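Local atomic coordinates of putative cell adhesion protein (Bacteroides eggerthii, PDB entry 4GPV), a protein that probably serves as a structural subunit of a surface pilus, and may take part in cell adhesion, in a gut bacterium. Residues A[163-168]-A[302-307]; A[178-183]-A[265-270]; A[228-233]-A[247-252]; A[258-263]-A[283-288]. All coordinates share one frame; numbering follows the deposited sequence.

Contact 1 (A[163-168]-A[302-307])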
loop_
_atom_site.group_PDB
_atom_site.type_symbol
_atom_site.label_atom_id
_atom_site.label_comp_id
_atom_site.label_asym_id
_atom_site.label_seq_id
_atom_site.Cartn_x
_atom_site.Cartn_y
_atom_site.Cartn_z
ATOM N N ILE A 163 9.495 13.331 -2.938
ATOM C CA ILE A 163 10.708 14.143 -3.141
ATOM C C ILE A 163 10.255 15.609 -3.210
ATOM O O ILE A 163 9.465 15.948 -4.096
ATOM C CB ILE A 163 11.497 13.707 -4.413
ATOM C CG1 ILE A 163 12.017 12.264 -4.282
ATOM C CG2 ILE A 163 12.652 14.669 -4.732
ATOM C CD1 ILE A 163 12.513 11.690 -5.580
ATOM N N VAL A 164 10.765 16.477 -2.314
ATOM C CA VAL A 164 10.398 17.875 -2.296
ATOM C C VAL A 164 11.581 18.711 -2.769
ATOM O O VAL A 164 12.688 18.533 -2.268
ATOM C CB VAL A 164 9.931 18.310 -0.890
ATOM C CG1 VAL A 164 9.575 19.805 -0.864
ATOM C CG2 VAL A 164 8.747 17.457 -0.432
ATOM N N LYS A 165 11.359 19.541 -3.782
ATOM C CA LYS A 165 12.356 20.516 -4.266
ATOM C C LYS A 165 11.775 21.865 -3.945
ATOM O O LYS A 165 10.828 22.298 -4.608
ATOM C CB LYS A 165 12.658 20.326 -5.759
ATOM C CG LYS A 165 13.346 18.999 -6.002
ATOM C CD LYS A 165 13.513 18.677 -7.457
ATOM C CE LYS A 165 14.091 17.298 -7.595
ATOM N NZ LYS A 165 14.602 17.042 -8.970
ATOM N N ASP A 166 12.263 22.491 -2.862
ATOM C CA ASP A 166 11.697 23.725 -2.371
ATOM C C ASP A 166 12.457 24.951 -2.883
ATOM O O ASP A 166 13.565 25.233 -2.416
ATOM C CB ASP A 166 11.638 23.734 -0.841
ATOM C CG ASP A 166 10.811 24.898 -0.308
ATOM O OD1 ASP A 166 10.166 25.602 -1.131
ATOM O OD2 ASP A 166 10.798 25.103 0.918
ATOM N N ASN A 167 11.813 25.720 -3.796
ATOM C CA ASN A 167 12.381 26.931 -4.390
ATOM C C ASN A 167 11.612 28.167 -3.934
ATOM O O ASN A 167 11.739 29.238 -4.533
ATOM C CB ASN A 167 12.417 26.849 -5.923
ATOM C CG ASN A 167 13.287 25.740 -6.450
ATOM O OD1 ASN A 167 14.250 25.297 -5.812
ATOM N ND2 ASN A 167 12.970 25.278 -7.643
ATOM N N ARG A 168 10.796 28.015 -2.881
ATOM C CA ARG A 168 10.072 29.156 -2.314
ATOM C C ARG A 168 11.079 30.045 -1.585
ATOM O O ARG A 168 12.038 29.537 -1.010
ATOM C CB ARG A 168 8.954 28.701 -1.357
ATOM C CG ARG A 168 7.780 27.973 -2.018
ATOM C CD ARG A 168 6.867 27.294 -0.991
ATOM N NE ARG A 168 7.626 26.307 -0.211
ATOM C CZ ARG A 168 7.196 25.697 0.887
ATOM N NH1 ARG A 168 5.982 25.946 1.365
ATOM N NH2 ARG A 168 7.973 24.823 1.510
ATOM N N THR A 302 7.547 13.820 -7.245
ATOM C CA THR A 302 8.473 14.959 -7.061
ATOM C C THR A 302 7.651 16.225 -7.116
ATOM O O THR A 302 6.957 16.472 -8.095
ATOM C CB THR A 302 9.598 14.949 -8.100
ATOM O OG1 THR A 302 10.143 13.638 -8.191
ATOM C CG2 THR A 302 10.701 15.977 -7.794
ATOM N N VAL A 303 7.712 17.027 -6.048
ATOM C CA VAL A 303 6.956 18.274 -5.938
ATOM C C VAL A 303 7.979 19.405 -5.916
ATOM O O VAL A 303 8.844 19.406 -5.031
ATOM C CB VAL A 303 6.099 18.258 -4.641
ATOM C CG1 VAL A 303 5.300 19.563 -4.490
ATOM C CG2 VAL A 303 5.166 17.044 -4.611
ATOM N N THR A 304 7.930 20.308 -6.915
ATOM C CA THR A 304 8.809 21.471 -6.987
ATOM C C THR A 304 7.931 22.646 -6.634
ATOM O O THR A 304 6.957 22.916 -7.344
ATOM C CB THR A 304 9.494 21.595 -8.363
ATOM O OG1 THR A 304 10.230 20.399 -8.599
ATOM C CG2 THR A 304 10.449 22.798 -8.452
ATOM N N LEU A 305 8.304 23.364 -5.570
ATOM C CA LEU A 305 7.572 24.541 -5.104
ATOM C C LEU A 305 8.328 25.815 -5.410
ATOM O O LEU A 305 9.537 25.827 -5.252
ATOM C CB LEU A 305 7.410 24.425 -3.588
ATOM C CG LEU A 305 6.709 23.173 -3.084
ATOM C CD1 LEU A 305 6.633 23.192 -1.590
ATOM C CD2 LEU A 305 5.308 23.040 -3.704
ATOM N N ASN A 306 7.647 26.881 -5.815
ATOM C CA ASN A 306 8.356 28.142 -6.017
ATOM C C ASN A 306 7.437 29.309 -5.663
ATOM O O ASN A 306 6.264 29.092 -5.333
ATOM C CB ASN A 306 8.970 28.265 -7.431
ATOM C CG ASN A 306 8.042 28.765 -8.509
ATOM O OD1 ASN A 306 6.891 28.369 -8.584
ATOM N ND2 ASN A 306 8.545 29.606 -9.408
ATOM N N GLY A 307 8.007 30.501 -5.659
ATOM C CA GLY A 307 7.311 31.737 -5.329
ATOM C C GLY A 307 7.930 32.476 -4.162
ATOM O O GLY A 307 8.513 31.860 -3.264
#
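Segments 163-168 and 302-307 pair as parallel strands in a mixed sheet, both in the FimA-like C-terminal part of the chain, with I163 facing T302 at the start; the axes of 163-168 and 302-306 lie 11° apart. The backbone evidence is a regular parallel zigzag: I163 O takes the N-H of V303, K165 N gives to V303 O at 2.8 Å with an almost straight N-H...O angle of 178°, and L305 N returns to K165 O. A last bond, N167 N to L305 O, is more bent. On the face carrying K165 and T302, the lysine chain stays extended and lays its CE 3.6 Å from T302 CG2, while its NZ goes on to S243. The opposite face is dominated by L305, which packs with V164 against I265 of the second sheet. L305 runs alongside R168, and its methyl CD1 lies over one face of the R168 guanidinium, off toward the rim, 3.5 Å from NE. The same guanidinium grips D166 side-on and also reaches D180. D166 OD1 is held twice: R168 NE meets it at 2.8 Å, and R168 N, closing an Asx turn, comes from the opposite face of the carboxylate at 3.0 Å.

Contact 2 (A[178-183]-A[265-270])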
loop_
_atom_site.group_PDB
_atom_site.type_symbol
_atom_site.label_atom_id
_atom_site.label_comp_id
_atom_site.label_asym_id
_atom_site.label_seq_id
_atom_site.Cartn_x
_atom_site.Cartn_y
_atom_site.Cartn_z
ATOM N N ILE A 178 4.711 31.214 5.913
ATOM C CA ILE A 178 4.252 29.844 5.700
ATOM C C ILE A 178 5.188 28.977 6.481
ATOM O O ILE A 178 6.405 29.154 6.403
ATOM C CB ILE A 178 4.115 29.412 4.198
ATOM C CG1 ILE A 178 3.043 30.265 3.500
ATOM C CG2 ILE A 178 3.762 27.913 4.062
ATOM C CD1 ILE A 178 2.961 30.069 1.949
ATOM N N THR A 179 4.613 28.077 7.289
ATOM C CA THR A 179 5.342 27.067 8.031
ATOM C C THR A 179 4.821 25.718 7.540
ATOM O O THR A 179 3.615 25.470 7.604
ATOM C CB THR A 179 5.177 27.259 9.560
ATOM O OG1 THR A 179 5.697 28.533 9.933
ATOM C CG2 THR A 179 5.862 26.147 10.376
ATOM N N ASP A 180 5.704 24.855 7.025
ATOM C CA ASP A 180 5.256 23.538 6.600
ATOM C C ASP A 180 5.084 22.661 7.827
ATOM O O ASP A 180 5.967 22.660 8.703
ATOM C CB ASP A 180 6.263 22.912 5.629
ATOM C CG ASP A 180 6.460 23.701 4.353
ATOM O OD1 ASP A 180 5.478 24.334 3.879
ATOM O OD2 ASP A 180 7.602 23.748 3.865
ATOM N N ASP A 181 3.963 21.892 7.906
ATOM C CA ASP A 181 3.714 21.098 9.105
ATOM C C ASP A 181 3.936 19.607 8.889
ATOM O O ASP A 181 4.523 18.945 9.751
ATOM C CB ASP A 181 2.291 21.358 9.635
ATOM C CG ASP A 181 1.971 22.829 9.820
ATOM O OD1 ASP A 181 2.776 23.544 10.469
ATOM O OD2 ASP A 181 0.938 23.277 9.298
ATOM N N ALA A 182 3.441 19.056 7.781
ATOM C CA ALA A 182 3.560 17.619 7.578
ATOM C C ALA A 182 3.399 17.195 6.130
ATOM O O ALA A 182 2.806 17.914 5.324
ATOM C CB ALA A 182 2.481 16.914 8.405
ATOM N N ALA A 183 3.943 16.023 5.803
ATOM C CA ALA A 183 3.648 15.334 4.560
ATOM C C ALA A 183 2.518 14.382 4.936
ATOM O O ALA A 183 2.647 13.612 5.908
ATOM C CB ALA A 183 4.873 14.574 4.035
ATOM N N ILE A 265 1.714 18.137 0.912
ATOM C CA ILE A 265 2.419 18.857 1.952
ATOM C C ILE A 265 1.345 19.712 2.599
ATOM O O ILE A 265 0.687 20.462 1.885
ATOM C CB ILE A 265 3.611 19.689 1.464
ATOM C CG1 ILE A 265 4.679 18.798 0.815
ATOM C CG2 ILE A 265 4.188 20.537 2.650
ATOM C CD1 ILE A 265 5.648 19.576 -0.067
ATOM N N LYS A 266 1.137 19.587 3.920
ATOM C CA LYS A 266 0.163 20.416 4.642
ATOM C C LYS A 266 0.963 21.484 5.374
ATOM O O LYS A 266 1.935 21.151 6.056
ATOM C CB LYS A 266 -0.665 19.548 5.617
ATOM C CG LYS A 266 -1.731 20.353 6.352
ATOM C CD LYS A 266 -1.260 20.812 7.719
ATOM C CE LYS A 266 -2.065 22.001 8.189
ATOM N NZ LYS A 266 -1.623 22.435 9.545
ATOM N N SER A 267 0.571 22.759 5.226
ATOM C CA SER A 267 1.300 23.843 5.851
ATOM C C SER A 267 0.334 24.799 6.509
ATOM O O SER A 267 -0.887 24.645 6.361
ATOM C CB SER A 267 2.134 24.566 4.795
ATOM O OG SER A 267 2.924 23.638 4.070
ATOM N N THR A 268 0.871 25.748 7.265
ATOM C CA THR A 268 0.071 26.805 7.896
ATOM C C THR A 268 0.508 28.148 7.315
ATOM O O THR A 268 1.695 28.507 7.383
ATOM C CB THR A 268 0.184 26.791 9.417
ATOM O OG1 THR A 268 -0.285 25.522 9.893
ATOM C CG2 THR A 268 -0.657 27.890 10.060
ATOM N N LYS A 269 -0.458 28.882 6.759
ATOM C CA LYS A 269 -0.193 30.225 6.226
ATOM C C LYS A 269 -0.720 31.247 7.225
ATOM O O LYS A 269 -1.873 31.127 7.647
ATOM C CB LYS A 269 -0.852 30.406 4.851
ATOM C CG LYS A 269 -0.586 31.761 4.177
ATOM C CD LYS A 269 -1.406 31.852 2.884
ATOM C CE LYS A 269 -1.135 33.122 2.124
ATOM N NZ LYS A 269 -2.033 33.277 0.952
ATOM N N THR A 270 0.114 32.246 7.585
ATOM C CA THR A 270 -0.280 33.301 8.514
ATOM C C THR A 270 -0.159 34.663 7.808
ATOM O O THR A 270 0.889 35.006 7.247
ATOM C CB THR A 270 0.518 33.246 9.829
ATOM O OG1 THR A 270 0.366 31.960 10.410
ATOM C CG2 THR A 270 0.058 34.301 10.825
#
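D181 and K266 meet across antiparallel strands 178-183 and 265-270, and together with I178 they have the largest buried areas of the pairing. D181 OD2 takes two donors: K266 NZ arrives at 2.7 Å from above the carboxylate plane, as a salt bridge, and T268 OG1 at 2.6 Å on the syn side. The lysine chain bends at chi2 (-96°), which brings its CD to 3.7 Å from D181 OD2. A leucine at D181 would probably leave the K266 ammonium without its charge mate and T268 OG1 without this acceptor. The backbone explains why D181 leans across: D181 and A182 both face K266, a classic beta bulge, and K266 O accepts from D181 N at 2.8 Å and from A182 N at 3.1 Å. K266 N answers with a bond to A182 O, and toward I178, T179 and T268 exchange a reciprocal pair of backbone bonds. On the other face I178 sets CG2 3.8 Å from S267 CB and CG1 near K269 CG, and it also packs on I278 and Y280 of the next strand. Beside it, S267 OG donates to D180 OD1 at 2.7 Å, on the anti side of a carboxylate whose OD2 forms a salt bridge with R168.

Contact 3 (A[228-233]-A[247-252]). With TRS (2-amino-2-hydroxymethyl-propane-1,3-diol), chain C.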
loop_
_atom_site.group_PDB
_atom_site.type_symbol
_atom_site.label_atom_id
_atom_site.label_comp_id
_atom_site.label_asym_id
_atom_site.label_seq_id
_atom_site.Cartn_x
_atom_site.Cartn_y
_atom_site.Cartn_z
ATOM N N LEU A 228 -0.537 8.421 8.902
ATOM C CA LEU A 228 -0.574 9.035 7.560
ATOM C C LEU A 228 -0.193 10.525 7.594
ATOM O O LEU A 228 -0.517 11.283 6.684
ATOM C CB LEU A 228 -1.929 8.817 6.895
ATOM C CG LEU A 228 -2.307 7.365 6.640
ATOM C CD1 LEU A 228 -3.669 7.272 6.012
ATOM C CD2 LEU A 228 -1.211 6.598 5.838
ATOM N N SER A 229 0.574 10.919 8.617
ATOM C CA SER A 229 1.087 12.277 8.739
ATOM C C SER A 229 2.512 12.212 9.262
ATOM O O SER A 229 2.719 11.740 10.370
ATOM C CB SER A 229 0.194 13.109 9.666
ATOM O OG SER A 229 0.689 14.433 9.779
ATOM N N ASP A 230 3.492 12.694 8.486
ATOM C CA ASP A 230 4.899 12.736 8.901
ATOM C C ASP A 230 5.310 14.183 9.078
ATOM O O ASP A 230 5.307 14.939 8.094
ATOM C CB ASP A 230 5.789 12.024 7.879
ATOM C CG ASP A 230 5.667 10.507 7.950
ATOM O OD1 ASP A 230 5.570 9.972 9.081
ATOM O OD2 ASP A 230 5.844 9.844 6.893
ATOM N N ALA A 231 5.639 14.568 10.323
ATOM C CA ALA A 231 5.978 15.964 10.635
ATOM C C ALA A 231 7.189 16.474 9.876
ATOM O O ALA A 231 8.166 15.741 9.655
ATOM C CB ALA A 231 6.204 16.144 12.149
ATOM N N VAL A 232 7.109 17.755 9.492
ATOM C CA VAL A 232 8.187 18.475 8.807
ATOM C C VAL A 232 8.882 19.408 9.818
ATOM O O VAL A 232 8.230 20.184 10.525
ATOM C CB VAL A 232 7.637 19.248 7.575
ATOM C CG1 VAL A 232 8.689 20.162 6.947
ATOM C CG2 VAL A 232 7.070 18.288 6.541
ATOM N N SER A 233 10.210 19.355 9.851
ATOM C CA SER A 233 10.947 20.224 10.752
ATOM C C SER A 233 11.718 21.284 9.955
ATOM O O SER A 233 11.987 21.059 8.773
ATOM C CB SER A 233 11.884 19.401 11.635
ATOM O OG SER A 233 12.870 18.718 10.882
ATOM N N ASN A 247 9.980 11.097 2.637
ATOM C CA ASN A 247 9.294 10.011 3.356
ATOM C C ASN A 247 8.615 9.091 2.349
ATOM O O ASN A 247 8.603 9.365 1.142
ATOM C CB ASN A 247 8.266 10.585 4.366
ATOM C CG ASN A 247 6.978 11.137 3.746
ATOM O OD1 ASN A 247 6.946 11.621 2.613
ATOM N ND2 ASN A 247 5.872 11.028 4.460
ATOM N N HIS A 248 7.973 8.047 2.864
ATOM C CA HIS A 248 7.169 7.172 2.042
ATOM C C HIS A 248 5.990 6.686 2.881
ATOM O O HIS A 248 6.070 6.694 4.114
ATOM C CB HIS A 248 8.006 5.998 1.501
ATOM C CG HIS A 248 8.473 5.045 2.543
ATOM N ND1 HIS A 248 9.646 5.252 3.223
ATOM C CD2 HIS A 248 7.886 3.912 3.005
ATOM C CE1 HIS A 248 9.748 4.251 4.082
ATOM N NE2 HIS A 248 8.705 3.419 3.986
ATOM N N PHE A 249 4.916 6.287 2.203
ATOM C CA PHE A 249 3.743 5.680 2.834
ATOM C C PHE A 249 3.416 4.396 2.126
ATOM O O PHE A 249 3.643 4.281 0.919
ATOM C CB PHE A 249 2.515 6.618 2.748
ATOM C CG PHE A 249 2.594 7.899 3.538
ATOM C CD1 PHE A 249 2.584 7.881 4.934
ATOM C CD2 PHE A 249 2.577 9.129 2.895
ATOM C CE1 PHE A 249 2.628 9.073 5.662
ATOM C CE2 PHE A 249 2.581 10.318 3.621
ATOM C CZ PHE A 249 2.612 10.288 4.997
ATOM N N TYR A 250 2.878 3.429 2.862
ATOM C CA TYR A 250 2.310 2.219 2.267
ATOM C C TYR A 250 0.823 2.415 2.240
ATOM O O TYR A 250 0.256 2.929 3.218
ATOM C CB TYR A 250 2.645 0.949 3.090
ATOM C CG TYR A 250 4.124 0.750 3.242
ATOM C CD1 TYR A 250 4.929 0.463 2.138
ATOM C CD2 TYR A 250 4.732 0.869 4.484
ATOM C CE1 TYR A 250 6.311 0.317 2.274
ATOM C CE2 TYR A 250 6.103 0.681 4.640
ATOM C CZ TYR A 250 6.889 0.421 3.533
ATOM O OH TYR A 250 8.239 0.284 3.713
ATOM N N THR A 251 0.165 1.989 1.164
ATOM C CA THR A 251 -1.293 2.154 1.120
ATOM C C THR A 251 -1.880 1.034 0.289
ATOM O O THR A 251 -1.136 0.295 -0.341
ATOM C CB THR A 251 -1.654 3.558 0.549
ATOM O OG1 THR A 251 -3.066 3.786 0.741
ATOM C CG2 THR A 251 -1.314 3.710 -0.940
ATOM N N PHE A 252 -3.193 0.918 0.267
ATOM C CA PHE A 252 -3.778 -0.110 -0.568
ATOM C C PHE A 252 -4.360 0.476 -1.894
ATOM O O PHE A 252 -4.485 1.702 -2.065
ATOM C CB PHE A 252 -4.855 -0.887 0.202
ATOM C CG PHE A 252 -4.298 -1.756 1.308
ATOM C CD1 PHE A 252 -3.094 -2.447 1.142
ATOM C CD2 PHE A 252 -5.006 -1.938 2.489
ATOM C CE1 PHE A 252 -2.582 -3.259 2.179
ATOM C CE2 PHE A 252 -4.500 -2.766 3.515
ATOM C CZ PHE A 252 -3.305 -3.429 3.336
HETATM C C TRS C . 7.145 6.461 7.516
HETATM C C1 TRS C . 6.806 5.008 7.859
HETATM C C2 TRS C . 8.271 6.503 6.473
HETATM C C3 TRS C . 7.522 7.245 8.781
HETATM N N TRS C . 5.919 7.095 6.924
HETATM O O1 TRS C . 6.347 4.319 6.703
HETATM O O2 TRS C . 8.461 7.801 5.930
HETATM O O3 TRS C . 6.374 7.529 9.578
#
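L228 starts the contact by placing its methyl CD2 4.1 Å from CD1 of the F249 ring, the two side chains slanting past each other, while L228 O lies 3.7 Å from F249 CZ. S229 turns its side chain away from the second segment, onto A182 and V184, but its backbone N still comes near F249 CE1. D230 carries the polar part. Its OD2 uses the anti lone pair to accept N247 ND2 at 2.7 Å, with an N-H...O angle of 174°; N247 CG, set between its backbone N and carbonyl carbon (chi1 75°), presents the amide, whose plane is 78° from the carboxylate's. D230 also binds a molecule of TRS, probably from the crystallisation liquor: OD1 takes the hydroxyl O3 at 2.6 Å and OD2 the amine N at 2.8 Å. From the other segment, H248 O accepts a hydrogen bond from the same amine and H248 N donates to TRS O2, while TRS C2 lies over one face of the imidazole. An alanine at D230 would probably leave the N247 amide, the TRS amine and O3 without their carboxylate partner. The strand axes come no nearer than 8.9 Å, with no backbone bond between them: 229-231 pairs with strand 176-193 in one sheet, 247-251 with strand 146-169 in the other.

Contact 4 (A[258-263]-A[283-288])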
loop_
_atom_site.group_PDB
_atom_site.type_symbol
_atom_site.label_atom_id
_atom_site.label_comp_id
_atom_site.label_asym_id
_atom_site.label_seq_id
_atom_site.Cartn_x
_atom_site.Cartn_y
_atom_site.Cartn_z
ATOM N N THR A 258 -14.618 6.154 -5.826
ATOM C CA THR A 258 -15.377 6.727 -4.703
ATOM C C THR A 258 -14.652 8.004 -4.278
ATOM O O THR A 258 -15.241 9.073 -4.241
ATOM C CB THR A 258 -15.565 5.747 -3.543
ATOM O OG1 THR A 258 -16.391 4.665 -3.993
ATOM C CG2 THR A 258 -16.224 6.413 -2.331
ATOM N N GLN A 259 -13.359 7.882 -3.945
ATOM C CA GLN A 259 -12.562 9.048 -3.545
ATOM C C GLN A 259 -11.134 8.746 -3.861
ATOM O O GLN A 259 -10.630 7.768 -3.308
ATOM C CB GLN A 259 -12.717 9.360 -2.039
ATOM C CG GLN A 259 -11.740 10.445 -1.518
ATOM C CD GLN A 259 -11.838 11.806 -2.199
ATOM O OE1 GLN A 259 -12.913 12.390 -2.337
ATOM N NE2 GLN A 259 -10.713 12.372 -2.627
ATOM N N PRO A 260 -10.421 9.568 -4.673
ATOM C CA PRO A 260 -9.012 9.236 -4.923
ATOM C C PRO A 260 -8.123 9.518 -3.737
ATOM O O PRO A 260 -8.409 10.380 -2.920
ATOM C CB PRO A 260 -8.627 10.175 -6.060
ATOM C CG PRO A 260 -9.574 11.339 -5.928
ATOM C CD PRO A 260 -10.849 10.726 -5.482
ATOM N N THR A 261 -7.001 8.813 -3.696
ATOM C CA THR A 261 -5.963 9.044 -2.707
ATOM C C THR A 261 -5.250 10.351 -3.097
ATOM O O THR A 261 -5.113 10.669 -4.290
ATOM C CB THR A 261 -5.018 7.832 -2.666
ATOM O OG1 THR A 261 -5.755 6.682 -2.193
ATOM C CG2 THR A 261 -3.808 8.050 -1.752
ATOM N N ILE A 262 -4.793 11.113 -2.088
ATOM C CA ILE A 262 -4.119 12.399 -2.314
ATOM C C ILE A 262 -2.860 12.449 -1.456
ATOM O O ILE A 262 -2.927 12.186 -0.253
ATOM C CB ILE A 262 -5.033 13.628 -1.966
ATOM C CG1 ILE A 262 -6.429 13.557 -2.630
ATOM C CG2 ILE A 262 -4.271 14.993 -2.210
ATOM C CD1 ILE A 262 -7.430 14.550 -2.110
ATOM N N LEU A 263 -1.731 12.795 -2.057
ATOM C CA LEU A 263 -0.494 13.038 -1.299
ATOM C C LEU A 263 -0.311 14.540 -1.216
ATOM O O LEU A 263 -0.473 15.211 -2.224
ATOM C CB LEU A 263 0.739 12.374 -1.957
ATOM C CG LEU A 263 2.100 12.677 -1.273
ATOM C CD1 LEU A 263 2.202 12.012 0.109
ATOM C CD2 LEU A 263 3.241 12.249 -2.173
ATOM N N LEU A 283 -3.370 14.644 -6.675
ATOM C CA LEU A 283 -4.480 13.684 -6.680
ATOM C C LEU A 283 -4.100 12.505 -7.527
ATOM O O LEU A 283 -3.670 12.707 -8.664
ATOM C CB LEU A 283 -5.773 14.317 -7.246
ATOM C CG LEU A 283 -6.663 15.084 -6.289
ATOM C CD1 LEU A 283 -6.016 16.355 -5.895
ATOM C CD2 LEU A 283 -7.965 15.415 -6.960
ATOM N N PHE A 284 -4.283 11.287 -7.002
ATOM C CA PHE A 284 -4.010 10.054 -7.747
ATOM C C PHE A 284 -5.260 9.702 -8.552
ATOM O O PHE A 284 -6.030 8.777 -8.208
ATOM C CB PHE A 284 -3.583 8.909 -6.832
ATOM C CG PHE A 284 -2.154 9.093 -6.391
ATOM C CD1 PHE A 284 -1.102 8.674 -7.202
ATOM C CD2 PHE A 284 -1.857 9.745 -5.199
ATOM C CE1 PHE A 284 0.228 8.860 -6.800
ATOM C CE2 PHE A 284 -0.521 9.914 -4.787
ATOM C CZ PHE A 284 0.503 9.496 -5.607
ATOM N N THR A 285 -5.463 10.490 -9.607
ATOM C CA THR A 285 -6.528 10.322 -10.603
ATOM C C THR A 285 -5.894 10.244 -11.987
ATOM O O THR A 285 -4.783 10.736 -12.196
ATOM C CB THR A 285 -7.502 11.532 -10.595
ATOM O OG1 THR A 285 -6.784 12.727 -10.932
ATOM C CG2 THR A 285 -8.236 11.689 -9.289
ATOM N N ASN A 286 -6.657 9.738 -12.959
ATOM C CA ASN A 286 -6.186 9.720 -14.344
ATOM C C ASN A 286 -5.937 11.115 -14.936
ATOM O O ASN A 286 -5.129 11.218 -15.845
ATOM C CB ASN A 286 -7.209 8.991 -15.216
ATOM C CG ASN A 286 -7.104 7.510 -15.036
ATOM O OD1 ASN A 286 -6.068 6.972 -14.616
ATOM N ND2 ASN A 286 -8.188 6.818 -15.332
ATOM N N THR A 287 -6.620 12.168 -14.455
ATOM C CA THR A 287 -6.472 13.520 -15.011
ATOM C C THR A 287 -5.429 14.372 -14.277
ATOM O O THR A 287 -4.949 15.331 -14.872
ATOM C CB THR A 287 -7.821 14.279 -15.045
ATOM O OG1 THR A 287 -8.350 14.370 -13.723
ATOM C CG2 THR A 287 -8.835 13.623 -15.961
ATOM N N ASP A 288 -5.064 14.044 -13.014
ATOM C CA ASP A 288 -4.081 14.876 -12.293
ATOM C C ASP A 288 -2.717 14.185 -12.318
ATOM O O ASP A 288 -1.878 14.548 -13.149
ATOM C CB ASP A 288 -4.546 15.213 -10.860
ATOM C CG ASP A 288 -3.818 16.381 -10.208
ATOM O OD1 ASP A 288 -3.328 17.263 -10.948
ATOM O OD2 ASP A 288 -3.771 16.434 -8.943
HETATM O O HOH W 1 -6.553 7.097 -6.062
#
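The beginning of strand 262-271 meets the end of strand 274-283 here, where an antiparallel pairing gives way to a turn and F284 sets its ring edge beside the T261 carbonyl oxygen. I262 and L283 form a non-hydrogen-bonded pair, their CA atoms 4.6 Å apart, with I262 CG1 4.0 Å from L283 CG. F284 N then donates to T261 O at 2.9 Å, with an N-H...O angle of 167°. With F284 CG anti to the carbonyl carbon (chi1 -76°), the ring brings CD2 to 3.5 Å from T261 O, which lies near its plane, and CE2 to L263 CB; I160 and I293 also touch this ring. An inverse gamma turn centred on F284, with a weak bond from T285 N to L283 O, redirects the chain. Past it, T285 CG2 meets P260 CB at 3.6 Å and also touches CG of that proline. T285 OG1 takes the backbone N-H of D288 in an ST motif, and D288 OD2 accepts from L283 N. A water bridges the two segments, accepting from T261 N and donating to F284 O at 2.8 Å. With one direct backbone bond across the contact, the remaining join rests on this water and on apolar contacts, while D288, through its bonds with L283 N and T285 OG1, ties the turn to itself.

How the contacts relate
All four contacts lie in the FimA-like C-terminal part of the chain, where two sheets pack face to face. Contact 1 belongs to one sheet and contact 2 to the other, their centres about 13 Å apart, and the salt bridge between R168 and D180 joins them. Contact 3 spans both sheets, its strand 229-231 continuing the sheet of contact 2 through probable backbone bonds to D181 and A183. Contact 4 shares strand 262-271 with contact 2, their centres about 21 Å apart, and touches contact 3 through F249 and L263. Along the chain, contact 1 encloses the other three; contact 3 is nested within contact 2, whereas contacts 2 and 4 interlock, tying distant sequence into one domain.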